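Local structure of xyloglucan-specific endo-beta-1,4-glucanase BoGH5A (Bacteroides ovatus, 3ZMR) at residues E133-G138 with I215-G220; V175-Q180 with A192-V197. The protein hydrolyses the beta-1,4-glucan backbone of xyloglucans internally, with retention of the anomeric configuration, to release xyloglucan oligosaccharides. All coordinates share one frame; numbering follows the deposited sequence. Where two conformers were deposited one is given.

Contact 1. Residues E133-G138 with I215-G220. With XYS (alpha-D-xylopyranose), chain C; XYS (alpha-D-xylopyranose), chain B; GLC (alpha-D-glucopyranose), chain L; BGC (beta-D-glucopyranose), chain D.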
# COMPACT_ATOMS: atom_id res chain seq x y z
N GLU A 133 9.74 7.08 -12.12
CA GLU A 133 9.05 5.88 -12.56
C GLU A 133 8.84 5.83 -14.11
O GLU A 133 8.29 4.87 -14.63
CB GLU A 133 7.71 5.72 -11.86
CG GLU A 133 6.53 6.49 -12.44
CD GLU A 133 6.42 7.95 -12.11
OE1 GLU A 133 7.44 8.65 -11.88
OE2 GLU A 133 5.24 8.43 -12.10
N ALA A 134 9.26 6.89 -14.81
CA ALA A 134 9.10 6.96 -16.28
C ALA A 134 9.95 5.86 -16.96
O ALA A 134 11.16 5.72 -16.74
CB ALA A 134 9.51 8.32 -16.77
N VAL A 135 9.27 5.06 -17.78
CA VAL A 135 9.89 3.96 -18.52
C VAL A 135 9.36 3.99 -19.97
O VAL A 135 8.20 4.30 -20.20
CB VAL A 135 9.61 2.58 -17.87
CG1 VAL A 135 10.40 2.42 -16.58
CG2 VAL A 135 8.11 2.34 -17.67
N ILE A 136 10.23 3.67 -20.91
CA ILE A 136 9.82 3.40 -22.28
C ILE A 136 9.57 1.89 -22.33
O ILE A 136 10.44 1.09 -21.99
CB ILE A 136 10.88 3.86 -23.29
CG1 ILE A 136 11.20 5.36 -23.13
CG2 ILE A 136 10.47 3.49 -24.70
CD1 ILE A 136 10.04 6.31 -23.23
N VAL A 137 8.35 1.53 -22.71
CA VAL A 137 7.92 0.13 -22.70
C VAL A 137 7.74 -0.37 -24.13
O VAL A 137 6.92 0.15 -24.88
CB VAL A 137 6.60 -0.07 -21.93
CG1 VAL A 137 6.27 -1.55 -21.82
CG2 VAL A 137 6.68 0.54 -20.55
N GLY A 138 8.46 -1.42 -24.45
CA GLY A 138 8.38 -2.02 -25.78
C GLY A 138 7.27 -3.07 -25.87
O GLY A 138 6.75 -3.53 -24.85
N ILE A 215 8.25 1.11 -5.38
CA ILE A 215 8.48 0.50 -6.71
C ILE A 215 7.14 0.65 -7.44
O ILE A 215 6.12 0.14 -7.00
CB ILE A 215 8.92 -0.97 -6.65
CG1 ILE A 215 10.22 -1.14 -5.87
CG2 ILE A 215 9.09 -1.47 -8.09
CD1 ILE A 215 10.59 -2.60 -5.68
N HIS A 216 7.14 1.36 -8.57
CA HIS A 216 5.90 1.75 -9.22
C HIS A 216 5.54 0.71 -10.29
O HIS A 216 6.09 -0.40 -10.30
CB HIS A 216 6.06 3.16 -9.82
CG HIS A 216 4.80 3.95 -9.93
ND1 HIS A 216 4.15 4.44 -8.82
CD2 HIS A 216 4.08 4.37 -11.01
CE1 HIS A 216 3.09 5.15 -9.20
NE2 HIS A 216 3.03 5.13 -10.54
N TRP A 217 4.66 1.07 -11.21
CA TRP A 217 4.15 0.17 -12.24
C TRP A 217 5.26 -0.45 -13.10
O TRP A 217 5.31 -1.66 -13.28
CB TRP A 217 3.20 0.99 -13.14
CG TRP A 217 2.71 0.26 -14.36
CD1 TRP A 217 1.82 -0.80 -14.43
CD2 TRP A 217 3.11 0.54 -15.72
NE1 TRP A 217 1.65 -1.19 -15.75
CE2 TRP A 217 2.40 -0.37 -16.55
CE3 TRP A 217 3.94 1.50 -16.32
CZ2 TRP A 217 2.51 -0.35 -17.93
CZ3 TRP A 217 4.05 1.50 -17.70
CH2 TRP A 217 3.36 0.60 -18.48
N GLU A 218 6.12 0.40 -13.64
CA GLU A 218 7.28 0.01 -14.46
C GLU A 218 7.04 -1.19 -15.40
O GLU A 218 7.78 -2.17 -15.43
CB GLU A 218 8.55 -0.14 -13.64
CG GLU A 218 8.53 -1.21 -12.57
CD GLU A 218 9.92 -1.51 -12.02
OE1 GLU A 218 10.82 -0.66 -12.16
OE2 GLU A 218 10.08 -2.60 -11.42
N GLY A 219 5.98 -1.07 -16.20
CA GLY A 219 5.64 -2.05 -17.22
C GLY A 219 4.65 -3.12 -16.82
O GLY A 219 4.14 -3.86 -17.68
N GLY A 220 4.38 -3.23 -15.51
CA GLY A 220 3.30 -4.10 -15.02
C GLY A 220 3.72 -5.52 -14.65
O GLY A 220 2.86 -6.39 -14.49
C1 XYS C . 1.30 3.66 -16.80
C2 XYS C . 0.42 2.54 -17.41
C3 XYS C . -0.84 2.45 -16.56
C4 XYS C . -0.53 2.27 -15.08
C5 XYS C . 0.48 3.31 -14.55
O2 XYS C . 0.03 2.74 -18.80
O3 XYS C . -1.68 1.36 -16.96
O4 XYS C . -1.74 2.39 -14.36
O5 XYS C . 1.60 3.39 -15.42
C1 XYS B . 5.74 4.06 -24.55
C2 XYS B . 4.41 3.31 -24.67
C3 XYS B . 3.51 3.64 -23.47
C4 XYS B . 4.28 3.38 -22.17
C5 XYS B . 5.64 4.11 -22.18
O2 XYS B . 3.75 3.65 -25.90
O3 XYS B . 2.33 2.84 -23.55
O4 XYS B . 3.50 3.75 -21.02
O5 XYS B . 6.40 3.72 -23.33
C1 GLC L . -2.39 5.92 -10.84
C2 GLC L . -0.98 5.51 -11.24
C3 GLC L . -0.25 6.63 -11.98
C4 GLC L . -1.14 7.05 -13.15
C5 GLC L . -2.58 7.31 -12.67
C6 GLC L . -3.53 7.76 -13.78
O2 GLC L . -0.30 5.09 -10.08
O3 GLC L . 1.09 6.23 -12.37
O4 GLC L . -0.58 8.24 -13.65
O5 GLC L . -3.09 6.16 -12.03
O6 GLC L . -3.48 9.17 -13.80
C2 BGC D . -1.00 5.30 -11.18
C3 BGC D . -0.37 6.50 -11.90
C4 BGC D . -1.27 7.06 -13.00
C5 BGC D . -2.62 7.31 -12.31
C6 BGC D . -3.61 7.95 -13.27
C1 BGC D . -2.47 5.44 -10.75
O2 BGC D . -0.22 5.00 -10.02
O3 BGC D . 0.89 6.09 -12.46
O4 BGC D . -0.66 8.23 -13.61
O5 BGC D . -3.19 6.09 -11.81
O6 BGC D . -3.58 7.17 -14.48
O HOH W 1 6.11 3.27 -13.88

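Contact 2. Residues V175-Q180 with A192-V197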
# COMPACT_ATOMS: atom_id res chain seq x y z
N VAL A 175 9.17 5.47 -8.16
CA VAL A 175 10.45 5.07 -8.72
C VAL A 175 10.30 3.76 -9.50
O VAL A 175 9.63 2.81 -9.07
CB VAL A 175 11.53 4.86 -7.64
CG1 VAL A 175 12.92 4.69 -8.26
CG2 VAL A 175 11.57 6.03 -6.68
N ALA A 176 10.98 3.72 -10.65
CA ALA A 176 11.16 2.51 -11.43
C ALA A 176 12.65 2.14 -11.27
O ALA A 176 13.52 3.01 -11.09
CB ALA A 176 10.90 2.79 -12.90
N TYR A 177 12.90 0.83 -11.32
CA TYR A 177 14.25 0.26 -11.25
C TYR A 177 14.56 -0.77 -12.33
O TYR A 177 15.73 -1.00 -12.63
CB TYR A 177 14.48 -0.40 -9.88
CG TYR A 177 14.33 0.48 -8.68
CD1 TYR A 177 13.09 0.66 -8.06
CD2 TYR A 177 15.43 1.19 -8.17
CE1 TYR A 177 12.98 1.47 -6.92
CE2 TYR A 177 15.32 2.00 -7.06
CZ TYR A 177 14.11 2.15 -6.45
OH TYR A 177 14.09 2.95 -5.32
N SER A 178 13.52 -1.40 -12.87
CA SER A 178 13.66 -2.57 -13.74
C SER A 178 14.15 -2.25 -15.16
O SER A 178 14.46 -3.16 -15.94
CB SER A 178 12.38 -3.39 -13.79
OG SER A 178 12.11 -3.92 -12.49
N HIS A 179 14.25 -0.97 -15.45
CA HIS A 179 14.90 -0.47 -16.66
C HIS A 179 16.37 -0.16 -16.45
O HIS A 179 17.07 0.30 -17.36
CB HIS A 179 14.18 0.77 -17.19
CG HIS A 179 14.18 1.94 -16.25
ND1 HIS A 179 14.15 1.79 -14.88
CD2 HIS A 179 14.12 3.27 -16.50
CE1 HIS A 179 14.13 2.99 -14.33
NE2 HIS A 179 14.10 3.91 -15.28
N GLN A 180 16.86 -0.43 -15.24
CA GLN A 180 18.21 -0.04 -14.80
C GLN A 180 18.95 -1.21 -14.13
O GLN A 180 19.77 -0.99 -13.21
CB GLN A 180 18.18 1.19 -13.89
CG GLN A 180 17.62 2.42 -14.58
CD GLN A 180 18.60 3.08 -15.53
OE1 GLN A 180 19.82 2.94 -15.40
NE2 GLN A 180 18.08 3.81 -16.50
N ALA A 192 24.71 3.34 -10.20
CA ALA A 192 24.59 4.70 -10.71
C ALA A 192 23.14 5.20 -10.71
O ALA A 192 22.86 6.39 -10.49
CB ALA A 192 25.14 4.75 -12.11
N TRP A 193 22.20 4.29 -10.94
CA TRP A 193 20.78 4.64 -10.87
C TRP A 193 20.35 4.87 -9.42
O TRP A 193 19.69 5.85 -9.07
CB TRP A 193 19.93 3.53 -11.46
CG TRP A 193 18.47 3.81 -11.41
CD1 TRP A 193 17.53 3.13 -10.70
CD2 TRP A 193 17.75 4.87 -12.09
NE1 TRP A 193 16.29 3.69 -10.88
CE2 TRP A 193 16.38 4.74 -11.74
CE3 TRP A 193 18.12 5.89 -12.97
CZ2 TRP A 193 15.40 5.59 -12.24
CZ3 TRP A 193 17.15 6.73 -13.48
CH2 TRP A 193 15.81 6.58 -13.12
N MET A 194 20.76 3.96 -8.54
CA MET A 194 20.47 4.11 -7.10
C MET A 194 21.02 5.44 -6.59
O MET A 194 20.40 6.12 -5.76
CB MET A 194 21.08 2.96 -6.30
CG MET A 194 20.50 1.60 -6.62
SD MET A 194 18.72 1.52 -6.36
CE MET A 194 18.56 1.98 -4.64
N ASP A 195 22.19 5.83 -7.09
CA ASP A 195 22.78 7.10 -6.68
C ASP A 195 21.86 8.28 -7.05
O ASP A 195 21.76 9.25 -6.32
CB ASP A 195 24.13 7.36 -7.37
CG ASP A 195 25.25 6.41 -6.94
OD1 ASP A 195 25.13 5.71 -5.92
OD2 ASP A 195 26.30 6.42 -7.65
N LYS A 196 21.26 8.23 -8.24
CA LYS A 196 20.38 9.32 -8.71
C LYS A 196 19.11 9.40 -7.84
O LYS A 196 18.68 10.46 -7.43
CB LYS A 196 19.99 9.11 -10.19
CG LYS A 196 21.12 9.41 -11.17
CD LYS A 196 20.77 8.98 -12.58
CE LYS A 196 19.85 9.96 -13.27
NZ LYS A 196 19.76 9.59 -14.73
N VAL A 197 18.52 8.24 -7.60
CA VAL A 197 17.36 8.17 -6.72
C VAL A 197 17.71 8.74 -5.31
O VAL A 197 17.01 9.58 -4.73
CB VAL A 197 16.80 6.73 -6.62
CG1 VAL A 197 15.60 6.72 -5.68
CG2 VAL A 197 16.42 6.19 -8.01

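Contact 1. Residues E133-G138 with I215-G220
From E133 to V137 the chain runs beside H216 to G219 in nearly the same direction, the two paths diverging by only 6°. The CA atoms of E133 and H216 are 6.2 Å apart, and a water bridges the backbones, donating to E133 O (2.8 Å) and accepting from E218 N. Past H216 the second segment folds into a type I' turn from W217 to G220. E133 and H216 lie side by side: with E133 CG set between the backbone N and the carbonyl carbon (chi1 83°), that methylene comes to 3.5 Å from H216 CD2. The carboxylate beyond it is held by the backbone N-H groups of N130 and T131.

These are walls of the substrate cleft of a glycoside hydrolase family 5 (β/α)8 barrel, formed by the loop after strand 210-214 and by the segment that carries the short strand 136-137. H216 NE2 donates to O3 of the reducing-end glucose, modelled in both anomeric forms; for the beta form, BGC, the distance is 3.0 Å. N261 ND2 also bonds this sugar.

W217 serves as a platform. The xylose of chain C lies over one indole face, its C2 about 3.4 Å above the ring centre, while the backbone N atoms of G219 and G220 back the opposite face near the rim. The benzo end of the indole meets the valines: V137 CG2 reaches W217 CH2 tip to tip at 3.9 Å, and V135 CG2 comes in obliquely, 4.1 Å from W217 CZ3. V135 CG2 also rests against E218 CA. V137 grips a second xylose, that of chain B, through its backbone: V137 N donates to the ring oxygen O5 at 3.0 Å, nearly straight at 171°.

Contact 2. Residues V175-Q180 with A192-V197
Y177, H179 and W193 make an aromatic cluster that ties the loop after strand 170-173 of the (β/α)8 barrel to helix 191-206. W193 is its hub. W193 CG stands anti to the backbone N (chi1 180°), which directs the indole from the helix toward the loop. The indole NE1 donates to A176 O at 2.9 Å, a bent bond (135° at the hydrogen), with the oxygen tilted out of the ring plane. H179 turns its edge to the six-membered ring, H179 CE1 lying 3.6 Å from W193 CZ2, with the planes 81° apart. Over the same indole face Q180 CG makes a CH-pi contact 3.6 Å from the centroid of the five-membered ring, and the Q180 amide stacks almost parallel to the indole. Y177 CD2 meets the indole edge, 3.8 Å from W193 NE1. An alanine in place of W193 would probably leave the A176 carbonyl without its indole donor and open a gap beneath H179 and Q180. One turn along the helix, V197 CG2 touches V175 CG1 tip to tip at 3.8 Å. Outside the two segments, Y177 packs on I189 of strand 188-189 and on M240 and I244 of helix 227-248, while H179 leans on L143 of strand 143-144.

Contact 2 is nested within the chain loop closed by contact 1, and their centres are about 12 Å apart. E218 joins them: E218 OE1 lies 2.7 Å from Y177 N, and E218 OE2 is 2.7 Å from S178 OG, both probable hydrogen bonds. E218 OE2 is also hydrogen-bonded to W221 NE1. Packing adds to the junction, with E133 CA 3.6 Å from A176 CB. Contact 1 touches the sugars directly; in contact 2 the side chain of A176 is about 6 Å from that of the substrate-binding H216 and about 10 Å from a bound xylose, nearest atoms. Loop 175-180 touches both E218 and helix 191-206, an arrangement consistent with a second shell behind the sugar-binding residues.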